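Local coordinates for protein ICChI, a glycosylated chitinase (Ipomoea carnea, PDB 6IDN) that probably hydrolyses chitin as a glycosylated plant enzyme of glycoside hydrolase family 18, with chitinase and lysozyme activity carried on a TIM barrel, at residues 229-233 / 234-238; 193-196 / 197-201; 207-211 / 212-216; 112-116 / 117-121. One frame throughout, in Å; residues are numbered along the deposited sequence.

Contact 1. Residues 229-233 / 234-238. With CA (calcium ion), chain E.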
loop_
_atom_site.group_PDB
_atom_site.type_symbol
_atom_site.label_atom_id
_atom_site.label_comp_id
_atom_site.label_asym_id
_atom_site.label_seq_id
_atom_site.Cartn_x
_atom_site.Cartn_y
_atom_site.Cartn_z
ATOM N N GLY A 229 -16.082 -8.804 3.239
ATOM C CA GLY A 229 -14.965 -9.261 2.435
ATOM C C GLY A 229 -14.020 -10.217 3.137
ATOM O O GLY A 229 -13.229 -10.884 2.456
ATOM N N PHE A 230 -14.054 -10.300 4.468
ATOM C CA PHE A 230 -13.224 -11.272 5.174
ATOM C C PHE A 230 -13.499 -12.680 4.661
ATOM O O PHE A 230 -14.654 -13.064 4.449
ATOM C CB PHE A 230 -13.475 -11.214 6.687
ATOM C CG PHE A 230 -12.679 -12.230 7.465
ATOM C CD1 PHE A 230 -11.316 -12.048 7.680
ATOM C CD2 PHE A 230 -13.287 -13.379 7.963
ATOM C CE1 PHE A 230 -10.589 -12.993 8.374
ATOM C CE2 PHE A 230 -12.565 -14.319 8.658
ATOM C CZ PHE A 230 -11.204 -14.118 8.859
ATOM N N ILE A 231 -12.423 -13.447 4.469
ATOM C CA ILE A 231 -12.477 -14.853 4.068
ATOM C C ILE A 231 -11.808 -15.656 5.179
ATOM O O ILE A 231 -10.643 -15.401 5.504
ATOM C CB ILE A 231 -11.761 -15.094 2.728
ATOM C CG1 ILE A 231 -12.206 -14.071 1.680
ATOM C CG2 ILE A 231 -12.014 -16.519 2.205
ATOM C CD1 ILE A 231 -11.475 -14.227 0.322
ATOM N N GLU A 232 -12.531 -16.607 5.766
ATOM C CA GLU A 232 -11.918 -17.459 6.775
ATOM C C GLU A 232 -10.706 -18.155 6.167
ATOM O O GLU A 232 -10.702 -18.495 4.980
ATOM C CB GLU A 232 -12.935 -18.471 7.305
ATOM C CG GLU A 232 -12.449 -19.298 8.468
ATOM C CD GLU A 232 -11.766 -20.566 8.013
ATOM O OE1 GLU A 232 -12.146 -21.064 6.930
ATOM O OE2 GLU A 232 -10.864 -21.066 8.729
ATOM N N ALA A 233 -9.660 -18.332 6.979
ATOM C CA ALA A 233 -8.366 -18.756 6.451
ATOM C C ALA A 233 -8.471 -20.063 5.664
ATOM O O ALA A 233 -7.900 -20.179 4.570
ATOM C CB ALA A 233 -7.360 -18.888 7.597
ATOM N N ASP A 234 -9.211 -21.045 6.184
ATOM C CA ASP A 234 -9.280 -22.337 5.502
ATOM C C ASP A 234 -9.984 -22.214 4.153
ATOM O O ASP A 234 -9.600 -22.880 3.180
ATOM C CB ASP A 234 -9.963 -23.361 6.404
ATOM C CG ASP A 234 -9.061 -23.813 7.536
ATOM O OD1 ASP A 234 -7.827 -23.850 7.334
ATOM O OD2 ASP A 234 -9.577 -24.134 8.623
ATOM N N ASP A 235 -11.005 -21.357 4.071
ATOM C CA ASP A 235 -11.671 -21.114 2.794
ATOM C C ASP A 235 -10.746 -20.418 1.810
ATOM O O ASP A 235 -10.785 -20.699 0.606
ATOM C CB ASP A 235 -12.918 -20.259 3.000
ATOM C CG ASP A 235 -14.078 -21.023 3.617
ATOM O OD1 ASP A 235 -14.004 -22.255 3.864
ATOM O OD2 ASP A 235 -15.088 -20.353 3.870
ATOM N N LEU A 236 -9.964 -19.445 2.282
ATOM C CA LEU A 236 -9.000 -18.802 1.396
ATOM C C LEU A 236 -8.044 -19.833 0.814
ATOM O O LEU A 236 -7.780 -19.857 -0.395
ATOM C CB LEU A 236 -8.230 -17.721 2.161
ATOM C CG LEU A 236 -7.201 -16.954 1.340
ATOM C CD1 LEU A 236 -7.926 -16.059 0.337
ATOM C CD2 LEU A 236 -6.293 -16.125 2.232
ATOM N N ILE A 237 -7.532 -20.710 1.672
ATOM C CA ILE A 237 -6.546 -21.700 1.250
ATOM C C ILE A 237 -7.153 -22.689 0.268
ATOM O O ILE A 237 -6.485 -23.130 -0.680
ATOM C CB ILE A 237 -5.966 -22.398 2.490
ATOM C CG1 ILE A 237 -5.109 -21.414 3.286
ATOM C CG2 ILE A 237 -5.176 -23.641 2.094
ATOM C CD1 ILE A 237 -4.890 -21.844 4.734
ATOM N N SER A 238 -8.414 -23.069 0.473
ATOM C CA SER A 238 -8.980 -24.134 -0.343
ATOM C C SER A 238 -9.731 -23.627 -1.564
ATOM O O SER A 238 -9.810 -24.347 -2.562
ATOM C CB SER A 238 -9.903 -25.024 0.493
ATOM O OG SER A 238 -11.026 -24.291 0.938
HETATM CA CA CA E . -17.097 -21.313 3.916
HETATM O O HOH W 1 -16.163 -23.101 4.864
#
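Glu232 folds its carboxylate back over the first turn of helix 233-244, overlapping Asp234 and Asp235 as the N-cap of that helix. CG stands anti to the backbone N (chi1 -173°) and the chain bends at chi2 (-90°), which returns both oxygens to the amides at the helix start. Asp234 N gives a bond of 3.0 Å to OE2, and Asp235 N one of 3.1 Å to OE1. Both donors approach from above the carboxylate plane. A glutamate suits the place because its two oxygens can serve two N-H groups that have no earlier carbonyl within the helix. Its backbone O receives Leu236 N at 3.0 Å and begins the regular helical bonding. Ile231 and Leu236, flanking the cap, form a hydrophobic staple: CG2 of Ile231 lies 4.0 Å from CB of Leu236, and both side chains pack on Leu218 of strand 213-219. The solvent side is acidic. Glu232 OE2 and Asp234 OD2 come within 3.3 Å, a closeness that the amides of the helix start would probably make easier to bear. Asp235 OD2 binds a calcium ion at 2.2 Å, while OD1 accepts from a water that is itself bound to the metal.

Contact 2. Residues 193-196 / 197-201. With NAG (2-acetamido-2-deoxy-beta-D-glucopyranose), chain D.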
loop_
_atom_site.group_PDB
_atom_site.type_symbol
_atom_site.label_atom_id
_atom_site.label_comp_id
_atom_site.label_asym_id
_atom_site.label_seq_id
_atom_site.Cartn_x
_atom_site.Cartn_y
_atom_site.Cartn_z
ATOM N N GLY A 193 -20.818 -15.207 0.215
ATOM C CA GLY A 193 -21.351 -16.531 -0.052
ATOM C C GLY A 193 -20.286 -17.473 -0.556
ATOM O O GLY A 193 -20.097 -18.558 0.004
ATOM N N ASN A 194 -19.565 -17.061 -1.589
ATOM C CA ASN A 194 -18.528 -17.852 -2.236
ATOM C C ASN A 194 -17.649 -16.880 -3.007
ATOM O O ASN A 194 -17.893 -15.668 -3.015
ATOM C CB ASN A 194 -19.144 -18.876 -3.194
ATOM C CG ASN A 194 -20.123 -18.218 -4.108
ATOM O OD1 ASN A 194 -19.743 -17.434 -4.990
ATOM N ND2 ASN A 194 -21.393 -18.480 -3.876
ATOM N N ALA A 195 -16.680 -17.427 -3.734
ATOM C CA ALA A 195 -15.648 -16.628 -4.379
ATOM C C ALA A 195 -15.893 -16.351 -5.862
ATOM O O ALA A 195 -14.984 -15.857 -6.532
ATOM C CB ALA A 195 -14.291 -17.318 -4.217
ATOM N N THR A 196 -17.091 -16.627 -6.383
ATOM C CA THR A 196 -17.302 -16.505 -7.827
ATOM C C THR A 196 -17.052 -15.082 -8.322
ATOM O O THR A 196 -16.315 -14.871 -9.292
ATOM C CB THR A 196 -18.714 -16.944 -8.203
ATOM O OG1 THR A 196 -18.925 -18.298 -7.789
ATOM C CG2 THR A 196 -18.890 -16.851 -9.711
ATOM N N ASN A 197 -17.675 -14.089 -7.689
ATOM C CA ASN A 197 -17.496 -12.717 -8.161
ATOM C C ASN A 197 -16.054 -12.251 -7.985
ATOM O O ASN A 197 -15.512 -11.535 -8.840
ATOM C CB ASN A 197 -18.446 -11.772 -7.423
ATOM C CG ASN A 197 -19.894 -11.918 -7.864
ATOM O OD1 ASN A 197 -20.194 -12.470 -8.930
ATOM N ND2 ASN A 197 -20.809 -11.408 -7.043
ATOM N N LEU A 198 -15.421 -12.635 -6.873
ATOM C CA LEU A 198 -14.023 -12.278 -6.645
ATOM C C LEU A 198 -13.141 -12.829 -7.758
ATOM O O LEU A 198 -12.323 -12.107 -8.343
ATOM C CB LEU A 198 -13.582 -12.818 -5.280
ATOM C CG LEU A 198 -12.136 -12.634 -4.833
ATOM C CD1 LEU A 198 -12.133 -12.680 -3.308
ATOM C CD2 LEU A 198 -11.213 -13.733 -5.395
ATOM N N LEU A 199 -13.290 -14.121 -8.049
ATOM C CA LEU A 199 -12.449 -14.748 -9.061
ATOM C C LEU A 199 -12.744 -14.197 -10.453
ATOM O O LEU A 199 -11.824 -14.016 -11.259
ATOM C CB LEU A 199 -12.647 -16.261 -9.016
ATOM C CG LEU A 199 -12.116 -16.898 -7.730
ATOM C CD1 LEU A 199 -12.511 -18.374 -7.656
ATOM C CD2 LEU A 199 -10.595 -16.726 -7.619
ATOM N N ASN A 200 -14.015 -13.899 -10.748
ATOM C CA ASN A 200 -14.339 -13.288 -12.037
ATOM C C ASN A 200 -13.688 -11.916 -12.178
ATOM O O ASN A 200 -13.126 -11.588 -13.230
ATOM C CB ASN A 200 -15.854 -13.185 -12.206
ATOM C CG ASN A 200 -16.498 -14.522 -12.543
ATOM O OD1 ASN A 200 -15.818 -15.483 -12.924
ATOM N ND2 ASN A 200 -17.817 -14.586 -12.418
ATOM N N SER A 201 -13.774 -11.091 -11.135
ATOM C CA SER A 201 -13.087 -9.803 -11.145
ATOM C C SER A 201 -11.589 -9.986 -11.359
ATOM O O SER A 201 -10.982 -9.334 -12.219
ATOM C CB SER A 201 -13.346 -9.073 -9.825
ATOM O OG SER A 201 -12.639 -7.848 -9.772
HETATM C C1 NAG D . -22.450 -17.871 -4.625
HETATM C C2 NAG D . -23.361 -18.937 -5.232
HETATM C C3 NAG D . -24.601 -18.289 -5.854
HETATM C C4 NAG D . -25.259 -17.310 -4.889
HETATM C C5 NAG D . -24.223 -16.334 -4.346
HETATM C C6 NAG D . -24.770 -15.388 -3.302
HETATM C C7 NAG D . -22.008 -20.837 -6.015
HETATM C C8 NAG D . -21.216 -21.396 -7.158
HETATM N N2 NAG D . -22.607 -19.663 -6.240
HETATM O O3 NAG D . -25.551 -19.300 -6.172
HETATM O O4 NAG D . -26.258 -16.572 -5.584
HETATM O O5 NAG D . -23.179 -17.080 -3.713
HETATM O O6 NAG D . -25.322 -16.082 -2.193
HETATM O O7 NAG D . -22.104 -21.424 -4.942
HETATM O O HOH W 2 -17.119 -13.400 -4.655
HETATM O O HOH W 3 -20.161 -14.838 -5.990
HETATM O O HOH W 4 -15.493 -17.252 -10.942
#
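The carboxamide of Asn200 lies alongside Thr196, the two side chains pointing the same way, with a water at its oxygen: this water donates to Asn200 OD1 at 2.7 Å and also to Thr196 O, tying the amide to the backbone one helical turn earlier. The amide of Asn194 is occupied at both ends. ND2 is joined covalently to C1 of an N-acetylglucosamine. OD1 accepts Thr196 N at 3.1 Å in the carbonyl plane, on a lone pair, and takes a second bond from a water that in turn accepts from Asn197 N. With chi1 at 50°, CG of Asn194 sits between its backbone N and carbonyl carbon, which brings OD1 round to the amide two residues on.

That bond closes an Asx turn, and Asn194-Ala195-Thr196 is an N-glycosylation sequon carrying its sugar. Gly193, at positive phi, suits its place because a CB there would run into the sugar's ring oxygen. Ala195 follows as the N-cap of helix 196-206, and its O receives Leu199 N at 2.9 Å. Its small methyl lies 4.0 Å from CD1 of Leu199, whose side chain also reaches Thr243 and Ile244 of helix 233-244. With an alanine in place of Leu199, the branched end is gone and a gap is likely to open beside the methyl of Ala195, where the branch had met Thr243 and Ile244. A further water links Asn194 O to Leu198 N, serving an amide of the first turn.

Contact 3. Residues 207-211 / 212-216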
loop_
_atom_site.group_PDB
_atom_site.type_symbol
_atom_site.label_atom_id
_atom_site.label_comp_id
_atom_site.label_asym_id
_atom_site.label_seq_id
_atom_site.Cartn_x
_atom_site.Cartn_y
_atom_site.Cartn_z
ATOM N N SER A 207 -6.654 -9.046 -14.241
ATOM C CA SER A 207 -5.641 -9.712 -15.047
ATOM C C SER A 207 -5.192 -8.865 -16.231
ATOM O O SER A 207 -4.101 -9.096 -16.762
ATOM C CB SER A 207 -6.187 -11.050 -15.550
ATOM O OG SER A 207 -7.203 -10.847 -16.523
ATOM N N THR A 208 -6.003 -7.896 -16.658
ATOM C CA THR A 208 -5.688 -7.134 -17.859
ATOM C C THR A 208 -4.754 -5.966 -17.604
ATOM O O THR A 208 -4.263 -5.369 -18.570
ATOM C CB THR A 208 -6.964 -6.616 -18.561
ATOM O OG1 THR A 208 -7.570 -5.551 -17.803
ATOM C CG2 THR A 208 -7.969 -7.752 -18.788
ATOM N N ILE A 209 -4.478 -5.613 -16.352
ATOM C CA ILE A 209 -3.602 -4.472 -16.127
ATOM C C ILE A 209 -2.147 -4.903 -16.274
ATOM O O ILE A 209 -1.799 -6.080 -16.146
ATOM C CB ILE A 209 -3.855 -3.810 -14.762
ATOM C CG1 ILE A 209 -3.362 -4.693 -13.591
ATOM C CG2 ILE A 209 -5.321 -3.405 -14.658
ATOM C CD1 ILE A 209 -3.337 -4.002 -12.226
ATOM N N LEU A 210 -1.291 -3.930 -16.579
ATOM C CA LEU A 210 0.146 -4.164 -16.682
ATOM C C LEU A 210 0.769 -3.809 -15.339
ATOM O O LEU A 210 1.025 -2.639 -15.050
ATOM C CB LEU A 210 0.769 -3.342 -17.807
ATOM C CG LEU A 210 0.661 -3.977 -19.195
ATOM C CD1 LEU A 210 -0.761 -3.886 -19.752
ATOM C CD2 LEU A 210 1.651 -3.358 -20.173
ATOM N N THR A 211 1.046 -4.829 -14.533
ATOM C CA THR A 211 1.813 -4.654 -13.307
ATOM C C THR A 211 2.679 -5.888 -13.145
ATOM O O THR A 211 2.319 -6.965 -13.618
ATOM C CB THR A 211 0.914 -4.455 -12.077
ATOM O OG1 THR A 211 1.737 -4.181 -10.934
ATOM C CG2 THR A 211 0.075 -5.705 -11.785
ATOM N N ASP A 212 3.833 -5.726 -12.491
ATOM C CA ASP A 212 4.712 -6.882 -12.334
ATOM C C ASP A 212 4.173 -7.869 -11.305
ATOM O O ASP A 212 4.377 -9.081 -11.450
ATOM C CB ASP A 212 6.120 -6.432 -11.949
ATOM C CG ASP A 212 6.899 -5.924 -13.140
ATOM O OD1 ASP A 212 6.816 -6.560 -14.214
ATOM O OD2 ASP A 212 7.592 -4.893 -13.003
ATOM N N ASP A 213 3.489 -7.382 -10.273
ATOM C CA ASP A 213 2.979 -8.242 -9.207
ATOM C C ASP A 213 1.569 -7.810 -8.849
ATOM O O ASP A 213 1.358 -6.666 -8.435
ATOM C CB ASP A 213 3.866 -8.182 -7.956
ATOM C CG ASP A 213 5.178 -8.934 -8.118
ATOM O OD1 ASP A 213 5.183 -10.054 -8.677
ATOM O OD2 ASP A 213 6.208 -8.416 -7.641
ATOM N N LEU A 214 0.623 -8.734 -8.978
ATOM C CA LEU A 214 -0.780 -8.493 -8.661
ATOM C C LEU A 214 -1.106 -9.237 -7.369
ATOM O O LEU A 214 -0.882 -10.451 -7.275
ATOM C CB LEU A 214 -1.663 -8.963 -9.824
ATOM C CG LEU A 214 -3.164 -8.699 -9.711
ATOM C CD1 LEU A 214 -3.460 -7.198 -9.797
ATOM C CD2 LEU A 214 -3.946 -9.490 -10.789
ATOM N N PHE A 215 -1.594 -8.501 -6.366
ATOM C CA PHE A 215 -1.853 -9.029 -5.034
ATOM C C PHE A 215 -3.354 -9.021 -4.769
ATOM O O PHE A 215 -4.073 -8.117 -5.207
ATOM C CB PHE A 215 -1.183 -8.187 -3.934
ATOM C CG PHE A 215 0.293 -8.473 -3.690
ATOM C CD1 PHE A 215 1.229 -8.342 -4.699
ATOM C CD2 PHE A 215 0.731 -8.792 -2.411
ATOM C CE1 PHE A 215 2.589 -8.543 -4.447
ATOM C CE2 PHE A 215 2.090 -9.006 -2.137
ATOM C CZ PHE A 215 3.020 -8.892 -3.169
ATOM N N LEU A 216 -3.805 -10.007 -4.004
ATOM C CA LEU A 216 -5.175 -10.064 -3.498
ATOM C C LEU A 216 -5.228 -9.344 -2.154
ATOM O O LEU A 216 -4.639 -9.812 -1.179
ATOM C CB LEU A 216 -5.607 -11.521 -3.354
ATOM C CG LEU A 216 -7.019 -11.748 -2.807
ATOM C CD1 LEU A 216 -8.018 -11.539 -3.930
ATOM C CD2 LEU A 216 -7.161 -13.155 -2.252
#
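Ile209 and Leu214 meet through their terminal methyls, CD1 to CD1 at 4.0 Å, in the loop that leads from helix 196-206 into strand 213-219 of the TIM barrel. Strand 178-182, this helix and strand 213-219 make one of the barrel's beta-alpha-beta crossovers, and the loop completes the return to the sheet.

The apolar contacts carry the pairing of the two halves. The side chains of Ile209 and Leu214 cross at about a right angle. Ile209 holds CG1 between its backbone N and carbonyl carbon (chi1 71°), a crowded position that sends CD1 to the leucine, while Leu214 extends its branch with CG opposite the backbone N (chi1 -176°). Branched aliphatic residues suit this place, Leu214 buried and Ile209 nearer the surface: Leu214 also packs on Trp202 of the helix and Val181 of the adjoining strand, and Ile209 on Val179.

The polar groups look elsewhere. Thr211 OG1 is hydrogen-bonded to Phe176 O, so a buried hydroxyl is satisfied by a backbone carbonyl. It also lies 3.0 Å from Asp212 N, but at a poor angle for a bond. Threonine serves both chemistries, since its methyl remains for the apolar side.

Backbone bonds tie the strand to its neighbours: Asp213 and Phe215 pair with strand 178-182, and Leu214 pairs on the other flank with Asp249 and Gly251. CG2 of Thr211 lies 4.2 Å from CB of Leu214.

Contact 4. Residues 112-116 / 117-121. With CA (calcium ion), chain F.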
loop_
_atom_site.group_PDB
_atom_site.type_symbol
_atom_site.label_atom_id
_atom_site.label_comp_id
_atom_site.label_asym_id
_atom_site.label_seq_id
_atom_site.Cartn_x
_atom_site.Cartn_y
_atom_site.Cartn_z
ATOM N N ARG A 112 13.665 15.371 7.616
ATOM C CA ARG A 112 12.965 14.177 7.151
ATOM C C ARG A 112 12.132 13.600 8.288
ATOM O O ARG A 112 12.683 13.331 9.367
ATOM C CB ARG A 112 13.951 13.145 6.637
ATOM C CG ARG A 112 14.683 13.571 5.348
ATOM C CD ARG A 112 15.772 12.592 4.948
ATOM N NE ARG A 112 15.274 11.219 4.895
ATOM C CZ ARG A 112 14.841 10.622 3.787
ATOM N NH1 ARG A 112 14.836 11.268 2.613
ATOM N NH2 ARG A 112 14.412 9.367 3.855
ATOM N N PRO A 113 10.818 13.423 8.108
ATOM C CA PRO A 113 9.952 13.057 9.242
ATOM C C PRO A 113 10.315 11.748 9.915
ATOM O O PRO A 113 10.111 11.624 11.127
ATOM C CB PRO A 113 8.560 12.987 8.602
ATOM C CG PRO A 113 8.638 13.919 7.434
ATOM C CD PRO A 113 10.044 13.744 6.900
ATOM N N LEU A 114 10.824 10.761 9.176
ATOM C CA LEU A 114 11.153 9.460 9.747
ATOM C C LEU A 114 12.659 9.223 9.819
ATOM O O LEU A 114 13.098 8.069 9.885
ATOM C CB LEU A 114 10.485 8.342 8.941
ATOM C CG LEU A 114 8.993 8.519 8.660
ATOM C CD1 LEU A 114 8.458 7.355 7.818
ATOM C CD2 LEU A 114 8.204 8.634 9.963
ATOM N N GLY A 115 13.462 10.289 9.800
ATOM C CA GLY A 115 14.900 10.134 9.898
ATOM C C GLY A 115 15.566 9.862 8.564
ATOM O O GLY A 115 14.964 9.964 7.493
ATOM N N ASP A 116 16.841 9.469 8.639
ATOM C CA ASP A 116 17.677 9.425 7.445
ATOM C C ASP A 116 17.456 8.201 6.562
ATOM O O ASP A 116 17.763 8.267 5.366
ATOM C CB ASP A 116 19.150 9.492 7.839
ATOM C CG ASP A 116 19.795 10.812 7.459
ATOM O OD1 ASP A 116 19.071 11.755 7.059
ATOM O OD2 ASP A 116 21.028 10.915 7.591
ATOM N N GLU A 117 16.952 7.091 7.098
ATOM C CA GLU A 117 16.836 5.879 6.290
ATOM C C GLU A 117 15.808 6.051 5.170
ATOM O O GLU A 117 14.668 6.461 5.416
ATOM C CB GLU A 117 16.462 4.688 7.173
ATOM C CG GLU A 117 16.524 3.356 6.451
ATOM C CD GLU A 117 17.948 2.908 6.155
ATOM O OE1 GLU A 117 18.882 3.346 6.855
ATOM O OE2 GLU A 117 18.140 2.118 5.210
ATOM N N SER A 118 16.202 5.697 3.942
ATOM C CA SER A 118 15.304 5.803 2.796
ATOM C C SER A 118 14.250 4.704 2.805
ATOM O O SER A 118 14.541 3.536 3.065
ATOM C CB SER A 118 16.079 5.707 1.477
ATOM O OG SER A 118 15.196 5.859 0.348
ATOM N N LEU A 119 13.010 5.081 2.525
ATOM C CA LEU A 119 12.019 4.057 2.239
ATOM C C LEU A 119 12.214 3.528 0.817
ATOM O O LEU A 119 12.949 4.097 -0.004
ATOM C CB LEU A 119 10.598 4.608 2.413
ATOM C CG LEU A 119 10.226 5.071 3.829
ATOM C CD1 LEU A 119 8.740 5.408 3.963
ATOM C CD2 LEU A 119 10.607 4.033 4.833
ATOM N N ASP A 120 11.529 2.425 0.522
ATOM C CA ASP A 120 11.703 1.737 -0.751
ATOM C C ASP A 120 10.771 2.216 -1.852
ATOM O O ASP A 120 11.036 1.928 -3.020
ATOM C CB ASP A 120 11.525 0.237 -0.552
ATOM C CG ASP A 120 12.679 -0.376 0.208
ATOM O OD1 ASP A 120 13.834 -0.323 -0.278
ATOM O OD2 ASP A 120 12.444 -0.895 1.307
ATOM N N GLY A 121 9.706 2.941 -1.533
ATOM C CA GLY A 121 8.786 3.357 -2.565
ATOM C C GLY A 121 7.524 3.923 -1.951
ATOM O O GLY A 121 7.446 4.155 -0.735
HETATM CA CA CA F . 20.054 11.939 4.503
HETATM O O HOH W 5 13.106 8.292 6.345
#
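Glu117 has the most surface buried here, and its carbonyl O is where the two halves meet: Arg112 NH2 reaches it at the edge of the guanidinium in a weak bond of 3.3 Å, bent to 134°. A water strengthens the join, donating to Glu117 O at 2.6 Å and to Gly115 O while accepting from the same NH2. Arg112 NE adds a nearly straight bond of 2.9 Å to Gly115 O, so one flat cation gathers two carbonyls of an irregular loop. NH1 is held by Leu105 O. A methionine in place of Arg112 would probably leave Gly115 O without its N-H donor and the loop freer to shift. The carboxylate of Glu117 turns the other way, to a salt bridge with Lys68.

Leu114 supplies the apolar part, its CD1 lying 4.3 Å from CD1 of Leu119. Both are buried, and both side chains reach helix 60-69.

Asp116, exposed, puts OD1 2.7 Å from a calcium ion that Gln108 also binds, a suitable place for a hard anionic oxygen. The arrangement is a type I beta turn, Arg112 to Gly115, running into a surface calcium site in the loop before strand 121-126 of the barrel.

In the fold
All four contacts are partly buried, each with a buried apolar side. Contacts 1, 2 and 3 form one neighbourhood of the barrel: 1 and 2 start successive outer helices, and 3 leads into the strand between them in sequence. Their apolar sides converge, Leu198 CD1 touching Ile231 CD1 at 4.0 Å and Leu216 packing on both Leu198 and Leu236. At the surface, contact 1 carries carboxylates and calcium, contact 2 a glycan and waters; contact 3 has the most aliphatic chemistry. Contact 4 lies across the chain's centre, about 35 Å from contact 1 between centres. Like contact 1 it has an aspartate on a calcium ion, though a different ion, and relies on arginine where contact 1 has a helix cap.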